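Local coordinates for protein pyruvate kinase 1 (Trypanosoma brucei brucei, PDB 4KCT) that transfers the phosphoryl group of phosphoenolpyruvate to ADP, giving pyruvate and ATP, and, like other pyruvate kinases, has an intrinsic decarboxylase activity, at residues Q204-M208 and Q427-Q431; C286-G290 and S411-P415; D360-F364 and V386-F390; P377-C382 and Y489-T493. One frame throughout, in Å; residues are numbered along the deposited sequence.

In the fold
Interactions 1 and 2 dock the alpha/beta domain on the TIM barrel, while interaction 4 joins two parts of the alpha/beta domain and interaction 3 ties its helix 377-392 to the preceding helix 362-369. Interaction 2 touches both interactions 3 and 4, their centres about 11 Å and 15 Å from its own: Y413 O lies 3.4 Å from F364 CD1, and E379 OE2 is 2.6 Å from K412 NZ and 2.5 Å from Y413 OH. Interaction 1 stands apart, 21 Å or more between centres. Only interaction 4 touches the bound effector FDP; the side chain of Q431 is about 10 Å and that of K412 about 12 Å from it. On the barrel side, the M208 side chain is about 13 Å from the potassium ion.

Interaction 1 (Q204-M208 and Q427-Q431); sequences QGVDM and QTCRQ
Q204 (phi/psi -90/-3) leads out of helix 192-204, and G205 follows at 76/45 in a Schellman motif, a positive-phi conformation that a residue without CB adopts with little strain. V206 then extends (-71/156): its CB points away from helix 426-431, its side chain packs on I81, and V206 O takes a hydrogen bond from water 1 at 2.8 Å, the water in turn accepting one from Q427 NE2 at 2.9 Å. D207 (-89/-28, chi1 m) is the hub, with its CA 6.0 Å from Q431 CA. D207 OD1 receives R430 NE at 2.7 Å, a salt bridge near the guanidinium plane, and Q427 NE2 at 3.2 Å. D207 O accepts Q431 NE2 at 3.0 Å, an amide that also serves D233 O. One helical turn, closed by Q431 N to Q427 O at 2.9 Å, presents these donors; Q427 starts t,t and R430 runs m,t,m. M208 (-155/154, p,t,p) brings its CE to 4.2 Å from Q431 CA. An aspartate suits the place: OD1 takes two donors of the alpha/beta-domain helix while OD2 is tied to I81 N of a barrel strand, in the helix-to-strand loop before the fourth strand of a TIM barrel.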
# COMPACT_ATOMS: atom_id res chain seq x y z
N GLN A 204 26.70 16.81 -40.86
CA GLN A 204 25.68 17.87 -40.88
C GLN A 204 25.19 18.24 -39.48
O GLN A 204 24.35 19.13 -39.32
CB GLN A 204 24.49 17.49 -41.77
CG GLN A 204 24.83 17.32 -43.24
CD GLN A 204 25.69 18.44 -43.76
OE1 GLN A 204 25.39 19.61 -43.57
NE2 GLN A 204 26.78 18.09 -44.44
N GLY A 205 25.69 17.54 -38.47
CA GLY A 205 25.41 17.90 -37.09
C GLY A 205 24.00 17.51 -36.62
O GLY A 205 23.35 18.29 -35.91
N VAL A 206 23.54 16.30 -36.94
CA VAL A 206 22.22 15.86 -36.42
C VAL A 206 22.32 15.59 -34.93
O VAL A 206 23.40 15.35 -34.40
CB VAL A 206 21.64 14.61 -37.16
CG1 VAL A 206 21.56 14.87 -38.68
CG2 VAL A 206 22.46 13.37 -36.87
N ASP A 207 21.19 15.67 -34.23
CA ASP A 207 21.18 15.56 -32.78
C ASP A 207 21.03 14.12 -32.28
O ASP A 207 21.41 13.80 -31.15
CB ASP A 207 20.08 16.45 -32.22
CG ASP A 207 20.20 17.88 -32.71
OD1 ASP A 207 21.27 18.48 -32.43
OD2 ASP A 207 19.35 18.34 -33.53
N MET A 208 20.37 13.28 -33.07
CA MET A 208 20.13 11.91 -32.65
C MET A 208 19.94 11.00 -33.85
O MET A 208 19.49 11.44 -34.92
CB MET A 208 18.88 11.85 -31.73
CG MET A 208 17.61 12.36 -32.41
SD MET A 208 16.26 12.73 -31.24
CE MET A 208 16.88 14.26 -30.47
N GLN A 427 23.35 22.10 -28.67
CA GLN A 427 22.95 20.75 -28.97
C GLN A 427 22.18 20.12 -27.81
O GLN A 427 21.30 19.28 -28.02
CB GLN A 427 24.13 19.88 -29.32
CG GLN A 427 23.71 18.46 -29.66
CD GLN A 427 24.67 17.76 -30.60
OE1 GLN A 427 25.73 17.34 -30.20
NE2 GLN A 427 24.26 17.60 -31.86
N THR A 428 22.50 20.52 -26.57
CA THR A 428 21.74 20.03 -25.43
C THR A 428 20.29 20.51 -25.44
O THR A 428 19.37 19.71 -25.20
CB THR A 428 22.44 20.31 -24.10
OG1 THR A 428 23.64 19.53 -24.04
CG2 THR A 428 21.53 19.92 -22.91
N CYS A 429 20.07 21.78 -25.82
CA CYS A 429 18.70 22.29 -26.04
C CYS A 429 17.95 21.41 -27.02
O CYS A 429 16.79 21.07 -26.80
CB CYS A 429 18.72 23.73 -26.58
SG CYS A 429 19.48 24.93 -25.49
N ARG A 430 18.62 21.02 -28.11
CA ARG A 430 17.94 20.28 -29.16
C ARG A 430 17.67 18.85 -28.70
O ARG A 430 16.62 18.26 -29.02
CB ARG A 430 18.77 20.28 -30.44
CG ARG A 430 18.84 21.66 -31.11
CD ARG A 430 19.48 21.59 -32.50
NE ARG A 430 20.90 21.20 -32.44
CZ ARG A 430 21.90 22.05 -32.33
NH1 ARG A 430 21.67 23.35 -32.18
NH2 ARG A 430 23.16 21.62 -32.43
N GLN A 431 18.63 18.28 -27.98
CA GLN A 431 18.50 16.88 -27.57
C GLN A 431 17.45 16.70 -26.46
O GLN A 431 16.85 15.64 -26.36
CB GLN A 431 19.87 16.33 -27.12
CG GLN A 431 20.75 15.99 -28.33
CD GLN A 431 22.14 15.60 -27.95
OE1 GLN A 431 22.55 15.78 -26.81
NE2 GLN A 431 22.87 15.00 -28.88
O HOH W 1 25.90 16.53 -34.05

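Interaction 2 (C286-G290 and S411-P415); sequences CNVVG and SKYRP
Two helix ends meet so tightly here that G290 CA and K412 CA lie 4.6 Å apart, and a CB on G290 would collide with the lysine chain. G290 (phi/psi 77/39) is the C-prime residue closing helix 275-289; its CA rests 3.7 Å from K412 CD. K412, with all four chi angles t, runs straight past this end: its CG is 4.0 Å from N287 O, its CE 3.2 Å from V288 O. Its long aliphatic part suits the packing and its NZ reaches a salt bridge with E379. Two waters bridge the segments: water 2 donates to N287 O and K412 O, 2.7 Å each, and water 3 donates to V289 O at 2.6 Å while accepting from K412 NZ at 3.2 Å. R414, at 57/55, turns back so that its NH2 bonds S411 O at 3.1 Å; its NH1 sits 3.5 Å from N287 ND2, both nitrogens donating to G324 O. The barrel domain thus meets the alpha/beta domain at a glycine-ended Schellman motif.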
# COMPACT_ATOMS: atom_id res chain seq x y z
N CYS A 286 11.88 1.80 -19.64
CA CYS A 286 12.57 3.08 -19.89
C CYS A 286 12.33 4.11 -18.78
O CYS A 286 13.24 4.86 -18.43
CB CYS A 286 12.16 3.67 -21.25
SG CYS A 286 12.85 2.72 -22.64
N ASN A 287 11.08 4.21 -18.31
CA ASN A 287 10.76 5.07 -17.18
C ASN A 287 11.61 4.72 -15.95
O ASN A 287 12.08 5.62 -15.23
CB ASN A 287 9.28 4.97 -16.79
CG ASN A 287 8.32 5.52 -17.86
OD1 ASN A 287 7.12 5.28 -17.77
ND2 ASN A 287 8.84 6.21 -18.88
N VAL A 288 11.71 3.43 -15.65
CA VAL A 288 12.40 3.01 -14.43
C VAL A 288 13.90 3.39 -14.43
O VAL A 288 14.46 3.75 -13.38
CB VAL A 288 12.22 1.47 -14.14
CG1 VAL A 288 13.27 0.99 -13.14
CG2 VAL A 288 10.82 1.21 -13.58
N VAL A 289 14.55 3.33 -15.60
CA VAL A 289 15.93 3.76 -15.68
C VAL A 289 16.08 5.23 -16.02
O VAL A 289 17.17 5.74 -15.98
CB VAL A 289 16.81 2.88 -16.65
CG1 VAL A 289 16.71 1.40 -16.29
CG2 VAL A 289 16.41 3.09 -18.07
N GLY A 290 15.01 5.89 -16.43
CA GLY A 290 15.11 7.32 -16.77
C GLY A 290 15.74 7.65 -18.13
O GLY A 290 16.50 8.64 -18.25
N SER A 411 13.42 14.83 -14.97
CA SER A 411 12.28 14.33 -15.75
C SER A 411 11.95 12.86 -15.43
O SER A 411 10.79 12.45 -15.46
CB SER A 411 12.54 14.50 -17.27
OG SER A 411 11.38 14.08 -18.02
N LYS A 412 12.98 12.09 -15.08
CA LYS A 412 12.77 10.69 -14.74
C LYS A 412 11.70 10.57 -13.62
O LYS A 412 10.93 9.60 -13.59
CB LYS A 412 14.10 10.07 -14.27
CG LYS A 412 13.96 8.75 -13.56
CD LYS A 412 15.36 8.18 -13.21
CE LYS A 412 15.22 6.78 -12.61
NZ LYS A 412 16.55 6.19 -12.31
N TYR A 413 11.68 11.53 -12.71
CA TYR A 413 10.76 11.46 -11.55
C TYR A 413 9.42 12.14 -11.81
O TYR A 413 8.53 12.13 -10.95
CB TYR A 413 11.44 11.99 -10.27
CG TYR A 413 12.47 11.01 -9.77
CD1 TYR A 413 12.07 9.84 -9.09
CD2 TYR A 413 13.78 11.07 -10.25
CE1 TYR A 413 13.01 8.87 -8.72
CE2 TYR A 413 14.70 10.06 -9.94
CZ TYR A 413 14.29 8.96 -9.20
OH TYR A 413 15.19 7.94 -8.93
N ARG A 414 9.20 12.55 -13.06
CA ARG A 414 7.85 12.87 -13.53
C ARG A 414 7.16 13.96 -12.67
O ARG A 414 6.08 13.74 -12.13
CB ARG A 414 6.99 11.59 -13.55
CG ARG A 414 7.42 10.53 -14.60
CD ARG A 414 7.94 11.17 -15.86
NE ARG A 414 7.83 10.31 -17.06
CZ ARG A 414 8.68 10.34 -18.09
NH1 ARG A 414 8.40 9.67 -19.22
NH2 ARG A 414 9.74 11.16 -18.06
N PRO A 415 7.80 15.13 -12.51
CA PRO A 415 7.07 16.23 -11.89
C PRO A 415 5.82 16.60 -12.72
O PRO A 415 5.72 16.23 -13.90
CB PRO A 415 8.08 17.40 -11.92
CG PRO A 415 9.01 17.08 -13.05
CD PRO A 415 9.12 15.55 -13.03
O HOH W 2 10.88 8.02 -15.76
O HOH W 3 18.52 7.49 -14.54

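Interaction 3 (D360-F364 and V386-F390)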
# COMPACT_ATOMS: atom_id res chain seq x y z
N ASP A 360 -1.19 12.81 -10.15
CA ASP A 360 0.04 13.60 -9.86
C ASP A 360 1.26 12.73 -9.52
O ASP A 360 2.32 12.89 -10.10
CB ASP A 360 -0.23 14.55 -8.68
CG ASP A 360 -0.68 15.93 -9.12
OD1 ASP A 360 -1.11 16.72 -8.26
OD2 ASP A 360 -0.63 16.21 -10.34
N THR A 361 1.13 11.92 -8.47
CA THR A 361 2.29 11.47 -7.70
C THR A 361 2.49 9.96 -7.83
O THR A 361 3.51 9.44 -7.40
CB THR A 361 2.11 11.80 -6.21
OG1 THR A 361 0.88 11.25 -5.78
CG2 THR A 361 2.05 13.33 -6.01
N VAL A 362 1.58 9.29 -8.53
CA VAL A 362 1.70 7.83 -8.69
C VAL A 362 2.93 7.38 -9.43
O VAL A 362 3.63 6.48 -8.96
CB VAL A 362 0.44 7.19 -9.30
CG1 VAL A 362 0.73 5.74 -9.72
CG2 VAL A 362 -0.70 7.21 -8.28
N MET A 363 3.26 8.04 -10.56
CA MET A 363 4.48 7.69 -11.29
C MET A 363 5.69 7.98 -10.43
O MET A 363 6.62 7.16 -10.36
CB MET A 363 4.60 8.44 -12.64
CG MET A 363 3.79 7.82 -13.78
SD MET A 363 4.66 6.41 -14.48
CE MET A 363 5.51 7.18 -15.87
N PHE A 364 5.73 9.18 -9.83
CA PHE A 364 6.85 9.53 -8.97
C PHE A 364 7.15 8.43 -7.97
O PHE A 364 8.32 7.97 -7.83
CB PHE A 364 6.58 10.87 -8.24
CG PHE A 364 7.65 11.24 -7.22
CD1 PHE A 364 8.91 11.64 -7.63
CD2 PHE A 364 7.43 11.01 -5.85
CE1 PHE A 364 9.92 11.94 -6.71
CE2 PHE A 364 8.47 11.26 -4.91
CZ PHE A 364 9.69 11.78 -5.34
N VAL A 386 12.08 16.88 -6.92
CA VAL A 386 10.73 16.64 -7.45
C VAL A 386 9.72 16.46 -6.30
O VAL A 386 8.61 17.01 -6.35
CB VAL A 386 10.67 15.42 -8.42
CG1 VAL A 386 9.21 15.08 -8.77
CG2 VAL A 386 11.44 15.73 -9.70
N ALA A 387 10.10 15.70 -5.28
CA ALA A 387 9.25 15.58 -4.11
C ALA A 387 8.88 16.95 -3.52
O ALA A 387 7.70 17.20 -3.18
CB ALA A 387 9.89 14.67 -3.05
N SER A 388 9.88 17.81 -3.35
CA SER A 388 9.63 19.13 -2.78
C SER A 388 8.71 19.97 -3.67
O SER A 388 7.87 20.70 -3.16
CB SER A 388 10.94 19.88 -2.44
OG SER A 388 11.70 20.20 -3.60
N ALA A 389 8.80 19.79 -5.00
CA ALA A 389 7.90 20.47 -5.94
C ALA A 389 6.44 20.06 -5.72
O ALA A 389 5.52 20.91 -5.71
CB ALA A 389 8.31 20.18 -7.39
N PHE A 390 6.21 18.77 -5.53
CA PHE A 390 4.88 18.33 -5.18
C PHE A 390 4.44 18.93 -3.84
O PHE A 390 3.30 19.35 -3.69
CB PHE A 390 4.80 16.80 -5.15
CG PHE A 390 4.75 16.17 -6.52
CD1 PHE A 390 3.69 16.46 -7.41
CD2 PHE A 390 5.75 15.29 -6.92
CE1 PHE A 390 3.59 15.77 -8.63
CE2 PHE A 390 5.69 14.68 -8.19
CZ PHE A 390 4.61 14.93 -9.04
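The phenyl ring of F390 is the main meeting point. With chi1 at -76° (m) it leaves helix 377-392 toward the start of helix 362-369 and slots in beside D360, T361 and F364. T361, chi1 p, directs its methyl rather than its hydroxyl at the ring: CG2 stands 3.9 Å from the F390 centroid and 15° off the ring normal, a CH-pi contact, with CD1 of F390 3.8 Å away from the same methyl. The threonine suits this place because one branch can be apolar while the other turns away. At the ring tip, D360 O approaches F390 CZ to 3.2 Å, and D360 CB lies 4.0 Å from F390 CE1; the carboxylate itself is engaged by N416. Here helix 377-392 of the alpha/beta domain packs against helix 362-369, which precedes it in sequence; V386 and A389 rest on strand 396-400, whereas A387 and S388 touch S384 of the third subunit. F364 adopts chi1 t (174°), which sends its ring across to the other helix: CD1 is 3.6 Å from V386 CG1 and CZ 3.7 Å from A387 CB, where the small alanine admits the ring end. V386, also t, turns CG1 to the phenyl group. F364 CB reaches F390 CE2 at 3.9 Å, and the two rings sit obliquely, centroids 5.9 Å apart and planes at 59°.

Interaction 4 (P377-C382 and Y489-T493); sequences PEEAVC and YPNQT. With FDP (2,6-di-O-phosphono-beta-D-fructofuranose), chain F.
The FDP effector pocket backs onto this contact: Y489 and P490 line it, with Y489 N 3.4 Å from FDP O5 and P490 CB 3.5 Å from FDP O4. The first turn and a half of helix 377-392, P377 to C382, faces a run in which Y489 (phi/psi -172/161) and P490 (-86/129) are extended, N491 (-116/12) bends the chain and Q492 (-139/139) begins strand 492-497; E378 CA and P490 CA are 5.7 Å apart. V381 (chi1 t) makes the widest contact, its branches spreading CG2 to N491 C at 3.7 Å and CG1 to T493 OG1 at 3.4 Å. The Y489 ring (chi1 p) comes within 4.3 Å of P377 CB at its CE2, and its CD2 lies 3.9 Å from E378 OE2, whose carboxylate is salt-bridged to R405. P490 CG lies 4.3 Å from C382 SG. Q492 and T493 continue the sheet as an antiparallel ladder into the third subunit. No hydrogen bond crosses, and P490 O, 3.6 Å from E378 CA, is buried without a polar partner, so van der Waals fit alone joins the effector-lining residues to the helix.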
# COMPACT_ATOMS: atom_id res chain seq x y z
N PRO A 377 24.44 10.58 -5.22
CA PRO A 377 23.97 11.85 -4.64
C PRO A 377 23.14 12.67 -5.61
O PRO A 377 22.15 13.25 -5.21
CB PRO A 377 25.27 12.60 -4.26
CG PRO A 377 26.39 11.61 -4.40
CD PRO A 377 25.90 10.39 -5.12
N GLU A 378 23.54 12.74 -6.89
CA GLU A 378 22.77 13.57 -7.82
C GLU A 378 21.35 13.03 -8.03
O GLU A 378 20.40 13.80 -8.21
CB GLU A 378 23.50 13.77 -9.16
CG GLU A 378 23.72 12.50 -9.94
CD GLU A 378 25.08 11.88 -9.63
OE1 GLU A 378 25.75 11.42 -10.58
OE2 GLU A 378 25.52 11.92 -8.46
N GLU A 379 21.18 11.72 -7.94
CA GLU A 379 19.84 11.17 -8.11
C GLU A 379 18.95 11.35 -6.88
O GLU A 379 17.78 11.70 -7.02
CB GLU A 379 19.86 9.71 -8.57
CG GLU A 379 18.46 9.22 -8.88
CD GLU A 379 18.44 8.03 -9.84
OE1 GLU A 379 19.50 7.44 -10.09
OE2 GLU A 379 17.33 7.64 -10.25
N ALA A 380 19.51 11.15 -5.68
CA ALA A 380 18.84 11.61 -4.45
C ALA A 380 18.44 13.08 -4.50
O ALA A 380 17.31 13.45 -4.12
CB ALA A 380 19.70 11.32 -3.24
N VAL A 381 19.35 13.93 -4.98
CA VAL A 381 19.03 15.36 -5.08
C VAL A 381 17.86 15.61 -6.07
O VAL A 381 16.90 16.34 -5.76
CB VAL A 381 20.29 16.20 -5.47
CG1 VAL A 381 19.90 17.60 -5.95
CG2 VAL A 381 21.26 16.29 -4.26
N CYS A 382 17.95 15.01 -7.26
CA CYS A 382 16.91 15.22 -8.25
C CYS A 382 15.56 14.65 -7.82
O CYS A 382 14.50 15.28 -8.02
CB CYS A 382 17.35 14.72 -9.64
SG CYS A 382 18.72 15.73 -10.33
N TYR A 489 28.26 17.42 -11.28
CA TYR A 489 26.89 17.00 -11.01
C TYR A 489 26.24 17.99 -10.03
O TYR A 489 26.94 18.75 -9.36
CB TYR A 489 26.85 15.57 -10.43
CG TYR A 489 27.52 15.41 -9.07
CD1 TYR A 489 28.91 15.17 -8.98
CD2 TYR A 489 26.79 15.56 -7.89
CE1 TYR A 489 29.53 15.07 -7.73
CE2 TYR A 489 27.40 15.41 -6.64
CZ TYR A 489 28.77 15.19 -6.57
OH TYR A 489 29.39 15.11 -5.33
N PRO A 490 24.89 18.01 -9.96
CA PRO A 490 24.23 18.91 -9.00
C PRO A 490 24.11 18.24 -7.61
O PRO A 490 23.67 17.09 -7.51
CB PRO A 490 22.83 19.09 -9.60
CG PRO A 490 22.56 17.74 -10.27
CD PRO A 490 23.92 17.33 -10.85
N ASN A 491 24.54 18.93 -6.56
CA ASN A 491 24.42 18.38 -5.20
C ASN A 491 23.49 19.21 -4.32
O ASN A 491 23.47 19.02 -3.11
CB ASN A 491 25.80 18.27 -4.53
CG ASN A 491 26.37 19.62 -4.12
OD1 ASN A 491 26.27 20.61 -4.86
ND2 ASN A 491 26.88 19.70 -2.87
N GLN A 492 22.74 20.12 -4.93
CA GLN A 492 22.03 21.14 -4.15
C GLN A 492 20.62 21.35 -4.76
O GLN A 492 20.49 21.42 -5.97
CB GLN A 492 22.81 22.47 -4.21
CG GLN A 492 22.10 23.63 -3.50
CD GLN A 492 22.90 24.91 -3.57
OE1 GLN A 492 22.57 25.85 -4.33
NE2 GLN A 492 23.95 24.98 -2.79
N THR A 493 19.60 21.49 -3.90
CA THR A 493 18.27 21.96 -4.33
C THR A 493 17.87 23.10 -3.42
O THR A 493 18.09 23.03 -2.20
CB THR A 493 17.18 20.88 -4.07
OG1 THR A 493 17.68 19.58 -4.40
CG2 THR A 493 15.91 21.18 -4.88
P1 FDP F . 28.36 23.88 -13.66
O1P FDP F . 27.70 24.83 -12.69
O2P FDP F . 28.10 24.27 -15.09
O3P FDP F . 29.81 23.54 -13.34
O1 FDP F . 29.75 21.12 -12.20
C1 FDP F . 28.61 21.60 -11.48
C2 FDP F . 27.40 21.58 -12.40
O2 FDP F . 27.55 22.47 -13.54
C3 FDP F . 26.09 21.89 -11.67
O3 FDP F . 25.96 23.28 -11.39
C4 FDP F . 25.08 21.44 -12.71
O4 FDP F . 23.76 21.28 -12.18
C5 FDP F . 25.69 20.12 -13.15
O5 FDP F . 27.14 20.25 -12.90
C6 FDP F . 25.42 19.86 -14.63
O6 FDP F . 25.73 18.49 -14.90
P2 FDP F . 25.23 17.82 -16.28
O4P FDP F . 23.69 17.79 -16.17
O5P FDP F . 25.75 18.75 -17.33
O6P FDP F . 25.84 16.44 -16.28